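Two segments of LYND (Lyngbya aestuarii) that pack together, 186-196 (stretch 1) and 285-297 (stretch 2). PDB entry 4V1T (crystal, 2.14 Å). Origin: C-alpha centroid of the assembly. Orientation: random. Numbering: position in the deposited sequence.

Stretch 1, residues 186-196: VGSVLWLGPVF
Stretch 2, residues 285-297: TLDGKIITLNHSI

The apolar centre lies around Leu192, whose side chain (chi1 176°, t; chi2 60°, p) brings CG to 3.5 Å from Leu286 CD1. Leu286 (m, t) points its CA-to-CB bond toward the other stretch, and its CB lies 4.1 Å from Val195 CG2. On the same sheet face, Leu192 CB sits 4.2 Å from Ile291 CB, and Leu190 CB 4.1 Å from Leu293 CB; both leucines of that second pair are t, p, while Ile291 (m, m) leads its end away. The opposite face carries Val189, Trp191, Thr292 and Asn294. Here Thr292 CG2 (chi1 57°, p) stands 4.1 Å from the centroid of the five-membered ring of Trp191 (chi1 -65°, chi2 35°), 5° off the ring normal, a CH-pi contact over the face. The branched threonine thus offers a methyl to the indole, while its OG1 is hydrogen-bonded elsewhere in the structure. Together the stretches bury 866 Å², both sides summed.

The frame is an antiparallel pair of strands, 189-196 and 289-294, with N-to-C directions at 164° and axes 4.4 Å apart at closest approach. Leu190 and Leu293 form one hydrogen-bonded pair: each N reaches the other's O at 2.9 Å. Leu192 and Ile291 form the next, with both N-to-O distances 2.8 Å. Between and beyond them lie the non-hydrogen-bonded pairs Trp191 with Thr292 (CA to CA 4.7 Å) and Val189 with Asn294; Thr292 CA approaches Leu190 O at 3.1 Å in a CA-H...O contact.

Past Leu192 the ladder changes. Gly193 (phi 97°, psi 177°) has no room for a side chain: an ideal CB would fall 2.5 Å from Lys289 O and jam against the preceding carbonyl. A cis peptide leads into Pro194 (-84°/173°, C-gamma endo), whose CD packs 3.5 Å from Ile290 CG1 (Ile290 m, t). Lacking an amide hydrogen, Pro194 N cannot bond Lys289 O, 3.4 Å away. Bonding resumes where Val195 N donates to Leu286 O at 2.9 Å, while Gly288 N gives a weak bond to Val195 O at 3.5 Å. Leu286 to Lys289 is a type II turn, closed by Lys289 N to Leu286 O at 3.2 Å; Gly288 suits it with phi 68°, psi 23°.

At the other, polar end, His295 N donates to Ser188 O at 2.7 Å and 164°. The His295 ring (chi1 -67°, chi2 -65°) places NE2 3.7 Å from Leu190 CB, with Gly187 O at its edge, 4.0 Å from CD2.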

# COMPACT_ATOMS: atom_id res chain seq x y z
N VAL B 186 -15.14 14.20 -20.66
CA VAL B 186 -16.02 15.16 -20.01
C VAL B 186 -16.25 14.75 -18.56
O VAL B 186 -16.11 13.58 -18.21
CB VAL B 186 -17.38 15.31 -20.73
CG1 VAL B 186 -17.17 15.78 -22.16
CG2 VAL B 186 -18.15 13.99 -20.71
N GLY B 187 -16.64 15.71 -17.74
CA GLY B 187 -16.90 15.45 -16.33
C GLY B 187 -15.66 15.73 -15.52
O GLY B 187 -14.57 15.92 -16.06
N SER B 188 -15.83 15.76 -14.20
CA SER B 188 -14.76 16.10 -13.28
C SER B 188 -13.79 14.94 -13.08
O SER B 188 -12.73 15.13 -12.49
CB SER B 188 -15.34 16.50 -11.92
OG SER B 188 -16.23 15.50 -11.45
N VAL B 189 -14.16 13.76 -13.57
CA VAL B 189 -13.28 12.60 -13.55
C VAL B 189 -13.08 12.03 -14.95
O VAL B 189 -14.02 11.51 -15.55
CB VAL B 189 -13.82 11.49 -12.64
CG1 VAL B 189 -12.78 10.38 -12.48
CG2 VAL B 189 -14.21 12.04 -11.27
N LEU B 190 -11.86 12.14 -15.46
CA LEU B 190 -11.50 11.51 -16.72
C LEU B 190 -11.51 10.01 -16.56
O LEU B 190 -10.90 9.50 -15.63
CB LEU B 190 -10.12 11.99 -17.19
CG LEU B 190 -9.41 11.13 -18.25
CD1 LEU B 190 -10.14 11.15 -19.59
CD2 LEU B 190 -7.97 11.56 -18.42
N TRP B 191 -12.23 9.32 -17.44
CA TRP B 191 -12.07 7.87 -17.58
C TRP B 191 -11.34 7.61 -18.88
O TRP B 191 -11.70 8.16 -19.92
CB TRP B 191 -13.41 7.13 -17.60
CG TRP B 191 -14.19 7.20 -16.33
CD1 TRP B 191 -14.27 8.26 -15.46
CD2 TRP B 191 -15.02 6.17 -15.79
NE1 TRP B 191 -15.09 7.94 -14.41
CE2 TRP B 191 -15.57 6.67 -14.59
CE3 TRP B 191 -15.35 4.87 -16.20
CZ2 TRP B 191 -16.44 5.91 -13.79
CZ3 TRP B 191 -16.21 4.12 -15.42
CH2 TRP B 191 -16.74 4.65 -14.22
N LEU B 192 -10.32 6.78 -18.82
CA LEU B 192 -9.49 6.48 -19.96
C LEU B 192 -9.25 4.96 -20.02
O LEU B 192 -8.69 4.38 -19.11
CB LEU B 192 -8.17 7.25 -19.86
CG LEU B 192 -7.11 7.00 -20.93
CD1 LEU B 192 -7.62 7.35 -22.31
CD2 LEU B 192 -5.85 7.79 -20.61
N GLY B 193 -9.68 4.34 -21.11
CA GLY B 193 -9.58 2.91 -21.27
C GLY B 193 -10.89 2.24 -20.87
O GLY B 193 -11.82 2.91 -20.43
N PRO B 194 -10.96 0.92 -21.04
CA PRO B 194 -9.85 0.11 -21.55
C PRO B 194 -9.78 0.07 -23.06
O PRO B 194 -10.66 0.59 -23.75
CB PRO B 194 -10.19 -1.27 -21.02
CG PRO B 194 -11.67 -1.31 -21.09
CD PRO B 194 -12.15 0.09 -20.78
N VAL B 195 -8.70 -0.52 -23.55
CA VAL B 195 -8.66 -1.05 -24.89
C VAL B 195 -9.25 -2.45 -24.82
O VAL B 195 -8.72 -3.32 -24.13
CB VAL B 195 -7.22 -1.12 -25.46
CG1 VAL B 195 -7.17 -1.97 -26.72
CG2 VAL B 195 -6.71 0.28 -25.73
N PHE B 196 -10.36 -2.66 -25.53
CA PHE B 196 -10.99 -3.96 -25.64
C PHE B 196 -10.37 -4.73 -26.81
O PHE B 196 -10.43 -4.28 -27.95
CB PHE B 196 -12.50 -3.83 -25.86
CG PHE B 196 -13.22 -3.12 -24.74
CD1 PHE B 196 -13.55 -3.79 -23.58
CD2 PHE B 196 -13.58 -1.79 -24.86
CE1 PHE B 196 -14.22 -3.15 -22.56
CE2 PHE B 196 -14.27 -1.14 -23.85
CZ PHE B 196 -14.58 -1.82 -22.70
N THR B 285 -0.04 -0.60 -21.57
CA THR B 285 -1.03 0.13 -22.34
C THR B 285 -2.39 -0.07 -21.67
O THR B 285 -2.49 -0.74 -20.65
CB THR B 285 -1.05 -0.31 -23.81
OG1 THR B 285 -1.00 -1.74 -23.88
CG2 THR B 285 0.14 0.23 -24.55
N LEU B 286 -3.44 0.50 -22.24
CA LEU B 286 -4.76 0.49 -21.59
C LEU B 286 -5.57 -0.79 -21.80
O LEU B 286 -6.75 -0.84 -21.47
CB LEU B 286 -5.56 1.69 -22.08
CG LEU B 286 -4.98 3.06 -21.76
CD1 LEU B 286 -5.81 4.14 -22.43
CD2 LEU B 286 -4.93 3.29 -20.26
N ASP B 287 -4.95 -1.82 -22.37
CA ASP B 287 -5.65 -3.09 -22.58
C ASP B 287 -6.02 -3.73 -21.24
O ASP B 287 -5.15 -4.03 -20.43
CB ASP B 287 -4.81 -4.05 -23.42
CG ASP B 287 -3.41 -4.26 -22.87
OD1 ASP B 287 -2.79 -3.27 -22.41
OD2 ASP B 287 -2.93 -5.41 -22.87
N GLY B 288 -7.31 -3.92 -21.03
CA GLY B 288 -7.81 -4.51 -19.78
C GLY B 288 -7.63 -3.63 -18.55
O GLY B 288 -7.59 -4.12 -17.43
N LYS B 289 -7.51 -2.32 -18.78
CA LYS B 289 -7.25 -1.36 -17.71
C LYS B 289 -8.08 -0.11 -17.91
O LYS B 289 -8.22 0.36 -19.03
CB LYS B 289 -5.77 -0.94 -17.70
CG LYS B 289 -4.96 -1.46 -16.53
CD LYS B 289 -3.72 -0.61 -16.31
CE LYS B 289 -2.74 -0.69 -17.47
NZ LYS B 289 -1.79 0.46 -17.48
N ILE B 290 -8.60 0.43 -16.82
CA ILE B 290 -9.22 1.75 -16.85
C ILE B 290 -8.45 2.69 -15.93
O ILE B 290 -8.10 2.35 -14.81
CB ILE B 290 -10.69 1.69 -16.42
CG1 ILE B 290 -11.47 0.80 -17.39
CG2 ILE B 290 -11.29 3.10 -16.42
CD1 ILE B 290 -12.88 0.51 -16.94
N ILE B 291 -8.20 3.89 -16.43
CA ILE B 291 -7.56 4.94 -15.65
C ILE B 291 -8.57 6.02 -15.34
O ILE B 291 -9.23 6.52 -16.24
CB ILE B 291 -6.41 5.59 -16.43
CG1 ILE B 291 -5.36 4.54 -16.79
CG2 ILE B 291 -5.80 6.75 -15.64
CD1 ILE B 291 -4.61 3.97 -15.61
N THR B 292 -8.68 6.37 -14.06
CA THR B 292 -9.52 7.48 -13.65
C THR B 292 -8.62 8.59 -13.13
O THR B 292 -7.79 8.36 -12.25
CB THR B 292 -10.56 7.10 -12.58
OG1 THR B 292 -9.90 6.53 -11.43
CG2 THR B 292 -11.54 6.09 -13.14
N LEU B 293 -8.78 9.78 -13.69
CA LEU B 293 -8.08 10.97 -13.23
C LEU B 293 -9.10 11.97 -12.71
O LEU B 293 -9.76 12.66 -13.49
CB LEU B 293 -7.24 11.58 -14.34
CG LEU B 293 -6.55 12.92 -14.03
CD1 LEU B 293 -5.56 12.77 -12.89
CD2 LEU B 293 -5.86 13.47 -15.27
N ASN B 294 -9.22 12.05 -11.39
CA ASN B 294 -10.10 13.02 -10.76
C ASN B 294 -9.48 14.40 -10.85
O ASN B 294 -8.37 14.62 -10.35
CB ASN B 294 -10.35 12.62 -9.30
CG ASN B 294 -11.54 13.34 -8.71
OD1 ASN B 294 -11.75 14.53 -8.93
ND2 ASN B 294 -12.34 12.62 -7.95
N HIS B 295 -10.17 15.31 -11.52
CA HIS B 295 -9.66 16.66 -11.75
C HIS B 295 -9.90 17.60 -10.56
O HIS B 295 -9.05 18.45 -10.26
CB HIS B 295 -10.31 17.26 -13.00
CG HIS B 295 -9.95 16.58 -14.28
ND1 HIS B 295 -8.67 16.57 -14.78
CD2 HIS B 295 -10.71 15.91 -15.18
CE1 HIS B 295 -8.65 15.91 -15.92
NE2 HIS B 295 -9.88 15.50 -16.19
N SER B 296 -11.03 17.43 -9.88
CA SER B 296 -11.45 18.33 -8.80
C SER B 296 -10.52 18.15 -7.57
O SER B 296 -9.79 19.08 -7.19
CB SER B 296 -12.93 18.11 -8.44
OG SER B 296 -13.16 16.76 -8.06
N ILE B 297 -10.53 16.96 -6.98
CA ILE B 297 -9.43 16.57 -6.11
C ILE B 297 -8.36 16.17 -7.09
O ILE B 297 -8.59 16.21 -8.30
CB ILE B 297 -9.77 15.40 -5.16
CG1 ILE B 297 -9.54 14.03 -5.85
CG2 ILE B 297 -11.18 15.57 -4.60
CD1 ILE B 297 -9.91 12.82 -5.01